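Long-range contact in glutaredoxin (PDB 5CAX), which probably reduces protein disulfides with electrons from coenzyme M, as a glutaredoxin-like thiol-disulfide oxidoreductase of a methanogenic archaeon: residues K10-M24 against K37-F51. Sequence-based numbering, arbitrary orientation.
Sequences KGKHVSGIDRGKIVM and KKLLTDLGVDFEYVF. With CD (cadmium ion), chain F; CD (cadmium ion), chain E.
Strands 22-24 and 48-51 pair in parallel, their short axes 4.6 Å apart at 17°, and the backbone bonds Glu-48 N to Ile-22 O, Met-24 N to Glu-48 O and Val-50 N to Met-24 O fix the register. Residues 37-43, the end of helix 31-43, belong to the connection between these strands in a beta-alpha-beta unit of the thioredoxin-like fold; the helix ends in a Schellman motif at Gly-44. Under the helix, Ile-22 meets Phe-47 through their CB atoms (3.5 Å), and its CG2 approaches CD2 of Leu-40. Met-24, extended at chi1 and chi2, carries SD to 3.7 Å from CB of Lys-37; the bend at chi3 (77°) then turns CE toward CB of Tyr-49.

Segment 10-16 runs along the other side of strand 48-51. Gly-11 N donates to Tyr-49 O (2.8 Å), while Lys-10 N reaches Glu-48 OE1 (3.1 Å) from above the carboxylate plane. Tyr-49 and His-13 form an offset edge-to-face pair, centroids 5.2 Å apart and planes at 86°, with Tyr-49 OH over the His-13 face toward its rim. CD of Lys-37 lies over one Tyr-49 face, and its NZ bonds weakly to the hydroxyl.

At the far end, Asp-46 N donates to Ile-17 O (3.2 Å) from above the carbonyl plane. Asp-46 OD1 and Asp-18 OD1 bind separate cadmium ions, neither bridging the segments. Hydrogen bonds thus set strand register, apolar side chains pack between sheet and helix, and polar bonds plus the ring pair hold the outer segment along the edge of strand 48-51.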
ATOM      1  N   LYS A  10       5.406   0.678  -8.253  1.00 60.76           N
ATOM      2  CA  LYS A  10       6.514  -0.273  -8.047  1.00 63.42           C
ATOM      3  C   LYS A  10       6.229  -1.634  -8.619  1.00 62.39           C
ATOM      4  O   LYS A  10       6.493  -1.852  -9.781  1.00 62.28           O
ATOM      5  CB  LYS A  10       6.927  -0.474  -6.575  1.00 68.19           C
ATOM      6  CG  LYS A  10       8.223  -1.369  -6.431  1.00 88.36           C
ATOM      7  CD  LYS A  10       8.702  -1.612  -4.992  1.00 88.87           C
ATOM      8  CE  LYS A  10       9.542  -2.890  -4.858  1.00 87.24           C
ATOM      9  NZ  LYS A  10      10.875  -2.851  -5.525  1.00 85.11           N
ATOM     10  N   GLY A  11       5.718  -2.550  -7.796  1.00 61.60           N
ATOM     11  CA  GLY A  11       5.627  -3.939  -8.183  1.00 62.13           C
ATOM     12  C   GLY A  11       4.250  -4.536  -8.243  1.00 64.46           C
ATOM     13  O   GLY A  11       3.961  -5.541  -7.590  1.00 66.32           O
ATOM     14  N   LYS A  12       3.442  -3.944  -9.104  1.00 60.08           N
ATOM     15  CA  LYS A  12       2.050  -4.309  -9.355  1.00 64.01           C
ATOM     16  C   LYS A  12       1.639  -5.800  -9.346  1.00 69.54           C
ATOM     17  O   LYS A  12       1.343  -6.379 -10.392  1.00 67.09           O
ATOM     18  CB  LYS A  12       1.664  -3.740 -10.711  1.00 61.83           C
ATOM     19  CG  LYS A  12       0.203  -3.705 -10.897  1.00 61.00           C
ATOM     20  CD  LYS A  12      -0.173  -3.791 -12.327  1.00 60.66           C
ATOM     21  CE  LYS A  12      -1.556  -3.320 -12.403  1.00 59.76           C
ATOM     22  NZ  LYS A  12      -1.739  -2.292 -11.316  1.00 57.19           N
ATOM     23  N   HIS A  13       1.575  -6.414  -8.159  1.00 92.77           N
ATOM     24  CA  HIS A  13       1.067  -7.797  -8.037  1.00 95.61           C
ATOM     25  C   HIS A  13      -0.395  -7.874  -8.428  1.00 94.78           C
ATOM     26  O   HIS A  13      -1.251  -8.156  -7.594  1.00 95.22           O
ATOM     27  CB  HIS A  13       1.214  -8.338  -6.615  1.00 97.74           C
ATOM     28  CG  HIS A  13       2.184  -9.481  -6.485  1.00100.49           C
ATOM     29  ND1 HIS A  13       2.017 -10.493  -5.562  1.00103.17           N
ATOM     30  CD2 HIS A  13       3.322  -9.770  -7.156  1.00100.03           C
ATOM     31  CE1 HIS A  13       3.008 -11.359  -5.675  1.00103.61           C
ATOM     32  NE2 HIS A  13       3.810 -10.947  -6.638  1.00102.30           N
ATOM     33  N   VAL A  14      -0.691  -7.597  -9.691  1.00 90.29           N
ATOM     34  CA  VAL A  14      -2.070  -7.360 -10.083  1.00 92.21           C
ATOM     35  C   VAL A  14      -2.435  -7.904 -11.476  1.00 94.52           C
ATOM     36  O   VAL A  14      -1.911  -7.405 -12.473  1.00 95.08           O
ATOM     37  CB  VAL A  14      -2.354  -5.891  -9.920  1.00 91.27           C
ATOM     38  CG1 VAL A  14      -3.510  -5.481 -10.646  1.00 93.27           C
ATOM     39  CG2 VAL A  14      -2.604  -5.679  -8.532  1.00 92.88           C
ATOM     40  N   SER A  15      -3.347  -8.893 -11.595  1.00 79.32           N
ATOM     41  CA  SER A  15      -4.603  -9.173 -10.838  1.00 77.61           C
ATOM     42  C   SER A  15      -5.562  -8.052 -11.243  1.00 73.77           C
ATOM     43  O   SER A  15      -5.190  -7.189 -12.025  1.00 71.82           O
ATOM     44  CB  SER A  15      -4.443  -9.300  -9.306  1.00 80.81           C
ATOM     45  OG  SER A  15      -5.588  -9.892  -8.679  1.00 85.09           O
ATOM     46  N   GLY A  16      -6.804  -8.069 -10.784  1.00 83.40           N
ATOM     47  CA  GLY A  16      -7.801  -7.260 -11.464  1.00 84.01           C
ATOM     48  C   GLY A  16      -8.994  -6.950 -10.619  1.00 85.46           C
ATOM     49  O   GLY A  16      -8.861  -6.848  -9.416  1.00 88.11           O
ATOM     50  N   ILE A  17     -10.170  -6.852 -11.227  1.00 79.78           N
ATOM     51  CA  ILE A  17     -11.339  -6.342 -10.522  1.00 77.53           C
ATOM     52  C   ILE A  17     -10.998  -4.919 -10.144  1.00 74.99           C
ATOM     53  O   ILE A  17     -10.300  -4.638  -9.166  1.00 74.60           O
ATOM     54  CB  ILE A  17     -11.732  -7.155  -9.277  1.00 77.15           C
ATOM     55  CG1 ILE A  17     -12.006  -8.603  -9.661  1.00 78.58           C
ATOM     56  CG2 ILE A  17     -12.959  -6.543  -8.627  1.00 77.38           C
ATOM     57  CD1 ILE A  17     -12.977  -8.747 -10.815  1.00 80.53           C
ATOM     58  N   ASP A  18     -11.532  -4.002 -10.915  1.00 65.05           N
ATOM     59  CA  ASP A  18     -11.223  -2.620 -10.685  1.00 61.34           C
ATOM     60  C   ASP A  18     -12.037  -2.057  -9.563  1.00 62.01           C
ATOM     61  O   ASP A  18     -13.267  -1.976  -9.629  1.00 63.45           O
ATOM     62  CB  ASP A  18     -11.417  -1.831 -11.964  1.00 62.45           C
ATOM     63  CG  ASP A  18     -10.381  -2.184 -12.965  1.00 65.47           C
ATOM     64  OD1 ASP A  18      -9.225  -1.858 -12.627  1.00 63.16           O
ATOM     65  OD2 ASP A  18     -10.681  -2.788 -14.033  1.00 64.94           O
ATOM     66  N   ARG A  19     -11.311  -1.708  -8.510  1.00 54.14           N
ATOM     67  CA  ARG A  19     -11.883  -1.092  -7.328  1.00 53.51           C
ATOM     68  C   ARG A  19     -11.115   0.178  -7.002  1.00 52.59           C
ATOM     69  O   ARG A  19     -10.746   0.406  -5.858  1.00 55.11           O
ATOM     70  CB  ARG A  19     -11.858  -2.061  -6.147  1.00 53.43           C
ATOM     71  CG  ARG A  19     -12.699  -3.275  -6.393  1.00 54.92           C
ATOM     72  CD  ARG A  19     -14.149  -2.897  -6.551  1.00 56.75           C
ATOM     73  NE  ARG A  19     -14.896  -4.047  -7.036  1.00 66.71           N
ATOM     74  CZ  ARG A  19     -15.491  -4.949  -6.260  1.00 67.15           C
ATOM     75  NH1 ARG A  19     -15.443  -4.834  -4.940  1.00 60.12           N
ATOM     76  NH2 ARG A  19     -16.138  -5.967  -6.814  1.00 67.62           N
ATOM     77  N   GLY A  20     -10.819   0.969  -8.030  1.00 51.64           N
ATOM     78  CA  GLY A  20     -10.176   2.251  -7.848  1.00 51.47           C
ATOM     79  C   GLY A  20      -8.674   2.158  -7.789  1.00 50.96           C
ATOM     80  O   GLY A  20      -8.080   1.161  -8.170  1.00 53.07           O
ATOM     81  N   LYS A  21      -8.059   3.205  -7.271  1.00 49.66           N
ATOM     82  CA  LYS A  21      -6.611   3.278  -7.158  1.00 49.37           C
ATOM     83  C   LYS A  21      -6.153   2.821  -5.762  1.00 48.01           C
ATOM     84  O   LYS A  21      -6.494   3.418  -4.730  1.00 47.74           O
ATOM     85  CB  LYS A  21      -6.137   4.705  -7.467  1.00 49.71           C
ATOM     86  CG  LYS A  21      -4.658   4.859  -7.706  1.00 49.55           C
ATOM     87  CD  LYS A  21      -4.381   6.246  -8.227  1.00 50.35           C
ATOM     88  CE  LYS A  21      -2.916   6.500  -8.366  1.00 50.42           C
ATOM     89  NZ  LYS A  21      -2.678   7.855  -8.838  1.00 51.55           N
ATOM     90  N   ILE A  22      -5.440   1.708  -5.738  1.00 51.79           N
ATOM     91  CA  ILE A  22      -5.023   1.116  -4.489  1.00 52.03           C
ATOM     92  C   ILE A  22      -3.513   0.977  -4.550  1.00 53.85           C
ATOM     93  O   ILE A  22      -2.993   0.256  -5.403  1.00 55.67           O
ATOM     94  CB  ILE A  22      -5.650  -0.257  -4.235  1.00 50.92           C
ATOM     95  CG1 ILE A  22      -7.122  -0.276  -4.651  1.00 51.22           C
ATOM     96  CG2 ILE A  22      -5.411  -0.665  -2.791  1.00 50.47           C
ATOM     97  CD1 ILE A  22      -7.764  -1.634  -4.612  1.00 51.62           C
ATOM     98  N   VAL A  23      -2.816   1.675  -3.656  1.00 55.08           N
ATOM     99  CA  VAL A  23      -1.368   1.605  -3.592  1.00 55.95           C
ATOM    100  C   VAL A  23      -0.908   1.316  -2.166  1.00 56.17           C
ATOM    101  O   VAL A  23      -1.183   2.089  -1.251  1.00 57.54           O
ATOM    102  CB  VAL A  23      -0.721   2.922  -4.117  1.00 53.36           C
ATOM    103  CG1 VAL A  23       0.781   2.783  -4.176  1.00 53.83           C
ATOM    104  CG2 VAL A  23      -1.304   3.289  -5.474  1.00 53.96           C
ATOM    105  N   MET A  24      -0.215   0.199  -1.969  1.00 58.28           N
ATOM    106  CA  MET A  24       0.301  -0.119  -0.642  1.00 54.17           C
ATOM    107  C   MET A  24       1.796   0.134  -0.499  1.00 57.61           C
ATOM    108  O   MET A  24       2.601  -0.355  -1.295  1.00 55.56           O
ATOM    109  CB  MET A  24       0.004  -1.572  -0.286  1.00 56.69           C
ATOM    110  CG  MET A  24       0.299  -1.936   1.179  1.00 56.45           C
ATOM    111  SD  MET A  24       0.758  -3.675   1.347  1.00 59.77           S
ATOM    112  CE  MET A  24       2.459  -3.667   0.748  1.00 56.90           C
ATOM    113  N   LYS A  37      -0.327  -6.954   1.664  1.00 54.03           N
ATOM    114  CA  LYS A  37      -0.320  -7.160   0.209  1.00 58.72           C
ATOM    115  C   LYS A  37      -0.850  -8.537  -0.180  1.00 56.18           C
ATOM    116  O   LYS A  37      -1.458  -8.690  -1.249  1.00 56.46           O
ATOM    117  CB  LYS A  37       1.069  -6.904  -0.400  1.00 60.84           C
ATOM    118  CG  LYS A  37       2.035  -8.040  -0.416  1.00 63.42           C
ATOM    119  CD  LYS A  37       2.175  -8.678  -1.788  1.00 60.40           C
ATOM    120  CE  LYS A  37       3.412  -9.552  -1.755  1.00 66.31           C
ATOM    121  NZ  LYS A  37       3.558 -10.502  -2.877  1.00 68.15           N
ATOM    122  N   LYS A  38      -0.587  -9.535   0.664  1.00 56.35           N
ATOM    123  CA  LYS A  38      -1.140 -10.877   0.481  1.00 58.04           C
ATOM    124  C   LYS A  38      -2.662 -10.844   0.598  1.00 57.52           C
ATOM    125  O   LYS A  38      -3.363 -11.573  -0.085  1.00 58.62           O
ATOM    126  CB  LYS A  38      -0.574 -11.837   1.523  1.00 59.53           C
ATOM    127  CG  LYS A  38      -1.054 -13.280   1.402  1.00 61.78           C
ATOM    128  CD  LYS A  38      -0.675 -14.078   2.646  1.00 70.31           C
ATOM    129  CE  LYS A  38      -0.865 -15.593   2.468  1.00 74.25           C
ATOM    130  NZ  LYS A  38      -2.261 -16.033   2.136  1.00 74.97           N
ATOM    131  N   LEU A  39      -3.165  -9.988   1.480  1.00 62.04           N
ATOM    132  CA  LEU A  39      -4.605  -9.831   1.655  1.00 66.61           C
ATOM    133  C   LEU A  39      -5.220  -9.226   0.400  1.00 65.05           C
ATOM    134  O   LEU A  39      -6.227  -9.715  -0.108  1.00 62.08           O
ATOM    135  CB  LEU A  39      -4.922  -8.963   2.872  1.00 61.63           C
ATOM    136  CG  LEU A  39      -6.363  -8.447   2.878  1.00 68.90           C
ATOM    137  CD1 LEU A  39      -7.359  -9.591   3.023  1.00 72.05           C
ATOM    138  CD2 LEU A  39      -6.585  -7.406   3.960  1.00 68.85           C
ATOM    139  N   LEU A  40      -4.598  -8.151  -0.076  1.00 55.63           N
ATOM    140  CA  LEU A  40      -4.977  -7.504  -1.310  1.00 54.91           C
ATOM    141  C   LEU A  40      -4.902  -8.504  -2.481  1.00 56.34           C
ATOM    142  O   LEU A  40      -5.738  -8.512  -3.372  1.00 56.64           O
ATOM    143  CB  LEU A  40      -4.074  -6.293  -1.540  1.00 54.45           C
ATOM    144  CG  LEU A  40      -4.160  -5.118  -0.556  1.00 53.80           C
ATOM    145  CD1 LEU A  40      -2.920  -4.214  -0.685  1.00 52.43           C
ATOM    146  CD2 LEU A  40      -5.415  -4.300  -0.764  1.00 52.10           C
ATOM    147  N   THR A  41      -3.884  -9.350  -2.477  1.00 75.49           N
ATOM    148  CA  THR A  41      -3.775 -10.404  -3.482  1.00 76.39           C
ATOM    149  C   THR A  41      -4.895 -11.442  -3.336  1.00 77.68           C
ATOM    150  O   THR A  41      -5.463 -11.904  -4.335  1.00 79.85           O
ATOM    151  CB  THR A  41      -2.392 -11.065  -3.424  1.00 77.78           C
ATOM    152  OG1 THR A  41      -1.450 -10.184  -4.052  1.00 77.66           O
ATOM    153  CG2 THR A  41      -2.382 -12.380  -4.180  1.00 81.08           C
ATOM    154  N   ASP A  42      -5.214 -11.807  -2.098  1.00 72.84           N
ATOM    155  CA  ASP A  42      -6.296 -12.750  -1.830  1.00 73.20           C
ATOM    156  C   ASP A  42      -7.645 -12.157  -2.267  1.00 69.91           C
ATOM    157  O   ASP A  42      -8.494 -12.853  -2.828  1.00 71.10           O
ATOM    158  CB  ASP A  42      -6.335 -13.113  -0.342  1.00 73.86           C
ATOM    159  CG  ASP A  42      -5.217 -14.058   0.068  1.00 76.16           C
ATOM    160  OD1 ASP A  42      -4.775 -14.885  -0.766  1.00 75.73           O
ATOM    161  OD2 ASP A  42      -4.762 -13.957   1.238  1.00 76.85           O
ATOM    162  N   LEU A  43      -7.833 -10.862  -2.028  1.00 61.88           N
ATOM    163  CA  LEU A  43      -9.059 -10.186  -2.457  1.00 64.41           C
ATOM    164  C   LEU A  43      -9.205 -10.149  -3.973  1.00 64.92           C
ATOM    165  O   LEU A  43     -10.297  -9.934  -4.496  1.00 62.20           O
ATOM    166  CB  LEU A  43      -9.112  -8.764  -1.901  1.00 61.72           C
ATOM    167  CG  LEU A  43      -9.185  -8.734  -0.375  1.00 63.82           C
ATOM    168  CD1 LEU A  43      -8.899  -7.338   0.149  1.00 62.56           C
ATOM    169  CD2 LEU A  43     -10.532  -9.250   0.109  1.00 62.65           C
ATOM    170  N   GLY A  44      -8.090 -10.345  -4.670  1.00 61.91           N
ATOM    171  CA  GLY A  44      -8.114 -10.434  -6.109  1.00 59.94           C
ATOM    172  C   GLY A  44      -8.362  -9.092  -6.743  1.00 58.46           C
ATOM    173  O   GLY A  44      -8.903  -9.031  -7.840  1.00 59.24           O
ATOM    174  N   VAL A  45      -8.030  -8.024  -6.021  1.00 55.36           N
ATOM    175  CA  VAL A  45      -8.179  -6.669  -6.540  1.00 54.11           C
ATOM    176  C   VAL A  45      -6.982  -6.117  -7.346  1.00 54.08           C
ATOM    177  O   VAL A  45      -5.851  -6.602  -7.292  1.00 54.73           O
ATOM    178  CB  VAL A  45      -8.489  -5.674  -5.406  1.00 54.55           C
ATOM    179  CG1 VAL A  45      -9.773  -6.074  -4.685  1.00 55.20           C
ATOM    180  CG2 VAL A  45      -7.300  -5.550  -4.452  1.00 51.80           C
ATOM    181  N   ASP A  46      -7.282  -5.098  -8.131  1.00 58.45           N
ATOM    182  CA  ASP A  46      -6.287  -4.372  -8.894  1.00 53.89           C
ATOM    183  C   ASP A  46      -5.600  -3.351  -7.980  1.00 55.78           C
ATOM    184  O   ASP A  46      -6.279  -2.498  -7.397  1.00 51.60           O
ATOM    185  CB  ASP A  46      -6.971  -3.689 -10.082  1.00 55.40           C
ATOM    186  CG  ASP A  46      -6.031  -3.406 -11.227  1.00 55.92           C
ATOM    187  OD1 ASP A  46      -5.814  -4.348 -12.009  1.00 57.48           O
ATOM    188  OD2 ASP A  46      -5.536  -2.261 -11.355  1.00 55.68           O
ATOM    189  N   PHE A  47      -4.277  -3.452  -7.841  1.00 53.85           N
ATOM    190  CA  PHE A  47      -3.480  -2.556  -6.979  1.00 54.13           C
ATOM    191  C   PHE A  47      -1.953  -2.492  -7.259  1.00 51.40           C
ATOM    192  O   PHE A  47      -1.397  -3.220  -8.055  1.00 52.72           O
ATOM    193  CB  PHE A  47      -3.715  -2.923  -5.504  1.00 49.08           C
ATOM    194  CG  PHE A  47      -2.994  -4.173  -5.040  1.00 51.38           C
ATOM    195  CD1 PHE A  47      -1.853  -4.081  -4.249  1.00 50.13           C
ATOM    196  CD2 PHE A  47      -3.479  -5.433  -5.354  1.00 51.25           C
ATOM    197  CE1 PHE A  47      -1.205  -5.220  -3.805  1.00 59.10           C
ATOM    198  CE2 PHE A  47      -2.831  -6.576  -4.911  1.00 53.74           C
ATOM    199  CZ  PHE A  47      -1.691  -6.471  -4.134  1.00 51.74           C
ATOM    200  N   GLU A  48      -1.270  -1.604  -6.564  1.00 58.62           N
ATOM    201  CA  GLU A  48       0.168  -1.465  -6.729  1.00 55.39           C
ATOM    202  C   GLU A  48       0.772  -1.646  -5.365  1.00 54.17           C
ATOM    203  O   GLU A  48       0.140  -1.287  -4.371  1.00 53.57           O
ATOM    204  CB  GLU A  48       0.554  -0.082  -7.275  1.00 54.98           C
ATOM    205  CG  GLU A  48       0.686   0.001  -8.799  1.00 61.95           C
ATOM    206  CD  GLU A  48       2.025  -0.461  -9.348  1.00 66.19           C
ATOM    207  OE1 GLU A  48       2.856  -0.993  -8.595  1.00 67.53           O
ATOM    208  OE2 GLU A  48       2.281  -0.227 -10.545  1.00 70.30           O
ATOM    209  N   TYR A  49       1.955  -2.240  -5.275  1.00 46.67           N
ATOM    210  CA  TYR A  49       2.663  -2.131  -4.013  1.00 40.48           C
ATOM    211  C   TYR A  49       4.121  -1.776  -4.195  1.00 39.92           C
ATOM    212  O   TYR A  49       4.745  -2.147  -5.180  1.00 42.62           O
ATOM    213  CB  TYR A  49       2.518  -3.381  -3.163  1.00 47.78           C
ATOM    214  CG  TYR A  49       3.172  -4.645  -3.638  1.00 49.62           C
ATOM    215  CD1 TYR A  49       4.451  -5.019  -3.195  1.00 50.05           C
ATOM    216  CD2 TYR A  49       2.497  -5.503  -4.472  1.00 47.23           C
ATOM    217  CE1 TYR A  49       5.032  -6.217  -3.607  1.00 47.65           C
ATOM    218  CE2 TYR A  49       3.068  -6.669  -4.874  1.00 50.38           C
ATOM    219  CZ  TYR A  49       4.316  -7.038  -4.449  1.00 49.99           C
ATOM    220  OH  TYR A  49       4.790  -8.239  -4.912  1.00 53.63           O
ATOM    221  N   VAL A  50       4.617  -1.020  -3.215  1.00 45.03           N
ATOM    222  CA  VAL A  50       5.953  -0.471  -3.156  1.00 40.50           C
ATOM    223  C   VAL A  50       6.636  -0.919  -1.851  1.00 48.54           C
ATOM    224  O   VAL A  50       6.193  -0.578  -0.750  1.00 46.11           O
ATOM    225  CB  VAL A  50       5.918   1.106  -3.217  1.00 52.96           C
ATOM    226  CG1 VAL A  50       7.310   1.718  -3.092  1.00 40.98           C
ATOM    227  CG2 VAL A  50       5.222   1.619  -4.483  1.00 39.19           C
ATOM    228  N   PHE A  51       7.721  -1.686  -1.977  1.00 58.86           N
ATOM    229  CA  PHE A  51       8.585  -1.998  -0.845  1.00 59.94           C
ATOM    230  C   PHE A  51       9.691  -0.953  -0.690  1.00 61.63           C
ATOM    231  O   PHE A  51      10.753  -1.040  -1.311  1.00 63.37           O
ATOM    232  CB  PHE A  51       9.184  -3.401  -0.984  1.00 61.82           C
ATOM    233  CG  PHE A  51       8.252  -4.497  -0.556  1.00 61.47           C
ATOM    234  CD1 PHE A  51       7.460  -4.340   0.583  1.00 59.35           C
ATOM    235  CD2 PHE A  51       8.144  -5.668  -1.294  1.00 62.61           C
ATOM    236  CE1 PHE A  51       6.590  -5.342   0.987  1.00 60.04           C
ATOM    237  CE2 PHE A  51       7.282  -6.673  -0.907  1.00 62.29           C
ATOM    238  CZ  PHE A  51       6.499  -6.513   0.240  1.00 60.89           C
TER
HETATM  239 CD    CD F 202      -4.114  -3.299 -13.654  1.00 55.25          CD
HETATM  240 CD    CD E 201      -7.905  -2.592 -14.742  1.00 54.77          CD
HETATM  241  O   HOH W   1      -5.377 -12.238  -7.727  1.00 72.83           O
HETATM  242  O   HOH W   2      -8.517  -1.253  -8.311  1.00 36.14           O
HETATM  243  O   HOH W   3      -5.316  -1.082 -14.357  1.00 30.00           O